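PDB 5XA5: alpha-catenin-like protein hmp-1 from Caenorhabditis elegans, which binds beta-catenin, cadherin and actin filaments at cell junctions and is required for cell migration and shape changes during embryonic body enclosure and elongation. Local coordinates for residues H161-A166 and T222-F227. Numbering follows the deposited sequence.
Sequences HQMIEA and TSTRTF
In the four-helix bundle that helices 117-165, 169-196, 200-229 and 234-258 build in this N-terminal part of a vinculin/alpha-catenin family protein, T224 of helix 200-229 meets M163 and I164 in the last turn of helix 117-165. The CA atoms of I164 and T224 stand 6.1 Å apart, a close approach that suits a short, beta-branched threonine whose CB is directed toward helix 117-165. The two branches of T224 divide the work. Its methyl, CG2, packs on the backbone of I164, 4.1 Å from CA, and lies 4.3 Å from CG1 of the isoleucine. The CB of I164 points away from helix 200-229, and the side chain also touches L220 and A244, so the branched aliphatic group packs on both helix 200-229 and helix 234-258.

M163 meets the other branch, the hydroxyl. The flexible thioether chain runs extended as far as SD and then bends (chi3 73°), crossing the T224 side chain at about a right angle; it also touches L220 and Y176, while V172 packs against T224 from helix 169-196. No hydrogen bond links the two segments, and the contact is one of van der Waals packing. The hydroxyl of T224 is nevertheless provided for: in the conformer described here, chi1 of 58° sets OG1 between the backbone N and the carbonyl carbon, and from there it hydrogen-bonds to the carbonyl oxygen of L220, one turn back, with that of Y221 also within bonding distance. A polar residue can thus sit buried between helices, its OG1 facing the methionine, with CG and CE of M163 each 4.0 Å from T224 OG1.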
ATOM      1  N   HIS A 161      17.765  20.161   2.450  1.00 20.35           N
ATOM      2  CA  HIS A 161      18.771  20.644   1.516  1.00 20.98           C
ATOM      3  C   HIS A 161      18.758  22.169   1.463  1.00 23.04           C
ATOM      4  O   HIS A 161      19.813  22.828   1.549  1.00 24.27           O
ATOM      5  CB  HIS A 161      18.515  20.067   0.112  1.00 22.01           C
ATOM      6  CG  HIS A 161      19.567  20.428  -0.904  1.00 24.56           C
ATOM      7  ND1 HIS A 161      20.518  19.539  -1.321  1.00 38.71           N
ATOM      8  CD2 HIS A 161      19.803  21.592  -1.568  1.00 24.07           C
ATOM      9  CE1 HIS A 161      21.313  20.130  -2.214  1.00 35.13           C
ATOM     10  NE2 HIS A 161      20.908  21.369  -2.362  1.00 25.09           N
ATOM     11  N   GLN A 162      17.555  22.726   1.312  1.00 22.40           N
ATOM     12  CA  GLN A 162      17.415  24.167   1.211  1.00 22.96           C
ATOM     13  C   GLN A 162      17.835  24.838   2.507  1.00 22.14           C
ATOM     14  O   GLN A 162      18.433  25.921   2.471  1.00 24.69           O
ATOM     15  CB  GLN A 162      15.970  24.536   0.846  1.00 23.85           C
ATOM     16  CG  GLN A 162      15.648  24.221  -0.595  1.00 24.28           C
ATOM     17  CD  GLN A 162      14.195  24.476  -0.930  1.00 38.00           C
ATOM     18  OE1 GLN A 162      13.604  25.432  -0.439  1.00 37.11           O
ATOM     19  NE2 GLN A 162      13.629  23.651  -1.809  1.00 31.48           N
ATOM     20  N   MET A 163      17.551  24.184   3.643  1.00 23.10           N
ATOM     21  CA  MET A 163      17.921  24.766   4.926  1.00 24.72           C
ATOM     22  C   MET A 163      19.440  24.875   5.054  1.00 27.64           C
ATOM     23  O   MET A 163      19.969  25.919   5.490  1.00 27.89           O
ATOM     24  CB  MET A 163      17.322  23.952   6.081  1.00 23.65           C
ATOM     25  CG  MET A 163      17.456  24.661   7.416  1.00 26.26           C
ATOM     26  SD  MET A 163      16.612  23.825   8.774  1.00 24.74           S
ATOM     27  CE  MET A 163      17.687  22.410   9.025  1.00 25.26           C
ATOM     28  N   ILE A 164      20.149  23.833   4.614  1.00 24.00           N
ATOM     29  CA  ILE A 164      21.602  23.788   4.651  1.00 23.32           C
ATOM     30  C   ILE A 164      22.185  24.864   3.739  1.00 24.92           C
ATOM     31  O   ILE A 164      23.238  25.460   4.035  1.00 28.14           O
ATOM     32  CB  ILE A 164      22.093  22.382   4.224  1.00 27.17           C
ATOM     33  CG1 ILE A 164      21.675  21.360   5.282  1.00 34.17           C
ATOM     34  CG2 ILE A 164      23.601  22.370   4.006  1.00 28.82           C
ATOM     35  CD1 ILE A 164      21.837  19.907   4.846  1.00 30.55           C
ATOM     36  N   GLU A 165      21.507  25.127   2.622  1.00 24.89           N
ATOM     37  CA  GLU A 165      22.017  26.095   1.646  1.00 25.49           C
ATOM     38  C   GLU A 165      21.624  27.541   1.949  1.00 27.42           C
ATOM     39  O   GLU A 165      22.184  28.470   1.359  1.00 30.43           O
ATOM     40  CB  GLU A 165      21.528  25.737   0.241  1.00 32.54           C
ATOM     41  CG  GLU A 165      22.067  24.438  -0.279  1.00 32.51           C
ATOM     42  CD  GLU A 165      23.562  24.471  -0.481  1.00 37.13           C
ATOM     43  OE1 GLU A 165      24.092  25.527  -0.905  1.00 32.54           O
ATOM     44  OE2 GLU A 165      24.202  23.437  -0.201  1.00 45.39           O
ATOM     45  N   ALA A 166      20.677  27.737   2.864  1.00 26.95           N
ATOM     46  CA  ALA A 166      20.151  29.076   3.139  1.00 29.23           C
ATOM     47  C   ALA A 166      21.246  30.020   3.574  1.00 38.30           C
ATOM     48  O   ALA A 166      22.156  29.632   4.303  1.00 33.94           O
ATOM     49  CB  ALA A 166      19.054  29.022   4.211  1.00 27.62           C
ATOM     50  N   THR A 222      19.976  23.844  14.459  1.00 25.24           N
ATOM     51  CA  THR A 222      20.751  24.770  15.256  1.00 21.84           C
ATOM     52  C   THR A 222      22.183  24.889  14.717  1.00 23.91           C
ATOM     53  O   THR A 222      22.770  25.954  14.799  1.00 26.36           O
ATOM     54  CB  THR A 222      20.754  24.388  16.750  1.00 29.05           C
ATOM     55  OG1 THR A 222      21.126  23.024  16.913  1.00 29.18           O
ATOM     56  CG2 THR A 222      19.359  24.567  17.326  1.00 28.74           C
ATOM     57  N   SER A 223      22.722  23.830  14.116  1.00 26.38           N
ATOM     58  CA  SER A 223      24.055  23.923  13.525  0.60 28.27           C
ATOM     59  C   SER A 223      24.047  24.839  12.303  1.00 28.70           C
ATOM     60  O   SER A 223      24.985  25.610  12.097  1.00 27.98           O
ATOM     61  CB  SER A 223      24.586  22.543  13.127  0.60 31.60           C
ATOM     62  OG  SER A 223      23.891  22.070  11.985  0.60 27.48           O
ATOM     63  N   THR A 224      23.007  24.764  11.475  1.00 27.06           N
ATOM     64  CA  THR A 224      22.912  25.643  10.307  0.77 25.88           C
ATOM     65  C   THR A 224      22.687  27.095  10.719  1.00 26.25           C
ATOM     66  O   THR A 224      23.241  28.018  10.134  1.00 29.07           O
ATOM     67  CB  THR A 224      21.775  25.192   9.324  0.77 24.26           C
ATOM     68  OG1 THR A 224      20.498  25.158   9.978  0.77 29.78           O
ATOM     69  CG2 THR A 224      22.091  23.819   8.759  0.77 22.91           C
ATOM     70  N   ARG A 225      21.863  27.296  11.738  1.00 25.93           N
ATOM     71  CA  ARG A 225      21.553  28.642  12.178  0.74 22.42           C
ATOM     72  C   ARG A 225      22.789  29.306  12.777  1.00 29.61           C
ATOM     73  O   ARG A 225      23.050  30.476  12.522  1.00 29.22           O
ATOM     74  CB  ARG A 225      20.414  28.611  13.196  0.74 24.21           C
ATOM     75  CG  ARG A 225      19.772  29.952  13.466  0.74 26.61           C
ATOM     76  CD  ARG A 225      18.684  29.770  14.500  0.74 27.52           C
ATOM     77  NE  ARG A 225      17.729  30.870  14.507  0.74 28.54           N
ATOM     78  CZ  ARG A 225      17.880  31.980  15.220  0.74 28.63           C
ATOM     79  NH1 ARG A 225      18.960  32.144  15.979  0.74 28.84           N
ATOM     80  NH2 ARG A 225      16.951  32.927  15.173  0.74 33.37           N
ATOM     81  N   THR A 226      23.561  28.552  13.554  1.00 24.71           N
ATOM     82  CA  THR A 226      24.776  29.094  14.158  1.00 26.94           C
ATOM     83  C   THR A 226      25.795  29.394  13.061  1.00 32.99           C
ATOM     84  O   THR A 226      26.472  30.416  13.092  1.00 34.80           O
ATOM     85  CB  THR A 226      25.372  28.111  15.178  1.00 29.86           C
ATOM     86  OG1 THR A 226      24.502  28.005  16.312  1.00 32.52           O
ATOM     87  CG2 THR A 226      26.753  28.577  15.644  1.00 30.50           C
ATOM     88  N   PHE A 227      25.891  28.506  12.075  1.00 29.09           N
ATOM     89  CA  PHE A 227      26.884  28.697  11.017  1.00 31.97           C
ATOM     90  C   PHE A 227      26.583  29.889  10.097  1.00 34.93           C
ATOM     91  O   PHE A 227      27.514  30.538   9.618  1.00 40.06           O
ATOM     92  CB  PHE A 227      27.023  27.423  10.185  1.00 28.75           C
ATOM     93  CG  PHE A 227      28.078  27.517   9.126  1.00 32.55           C
ATOM     94  CD1 PHE A 227      29.400  27.740   9.470  1.00 39.72           C
ATOM     95  CD2 PHE A 227      27.747  27.408   7.786  1.00 40.83           C
ATOM     96  CE1 PHE A 227      30.376  27.841   8.489  1.00 48.91           C
ATOM     97  CE2 PHE A 227      28.715  27.501   6.805  1.00 51.38           C
ATOM     98  CZ  PHE A 227      30.029  27.714   7.157  1.00 48.26           C
TER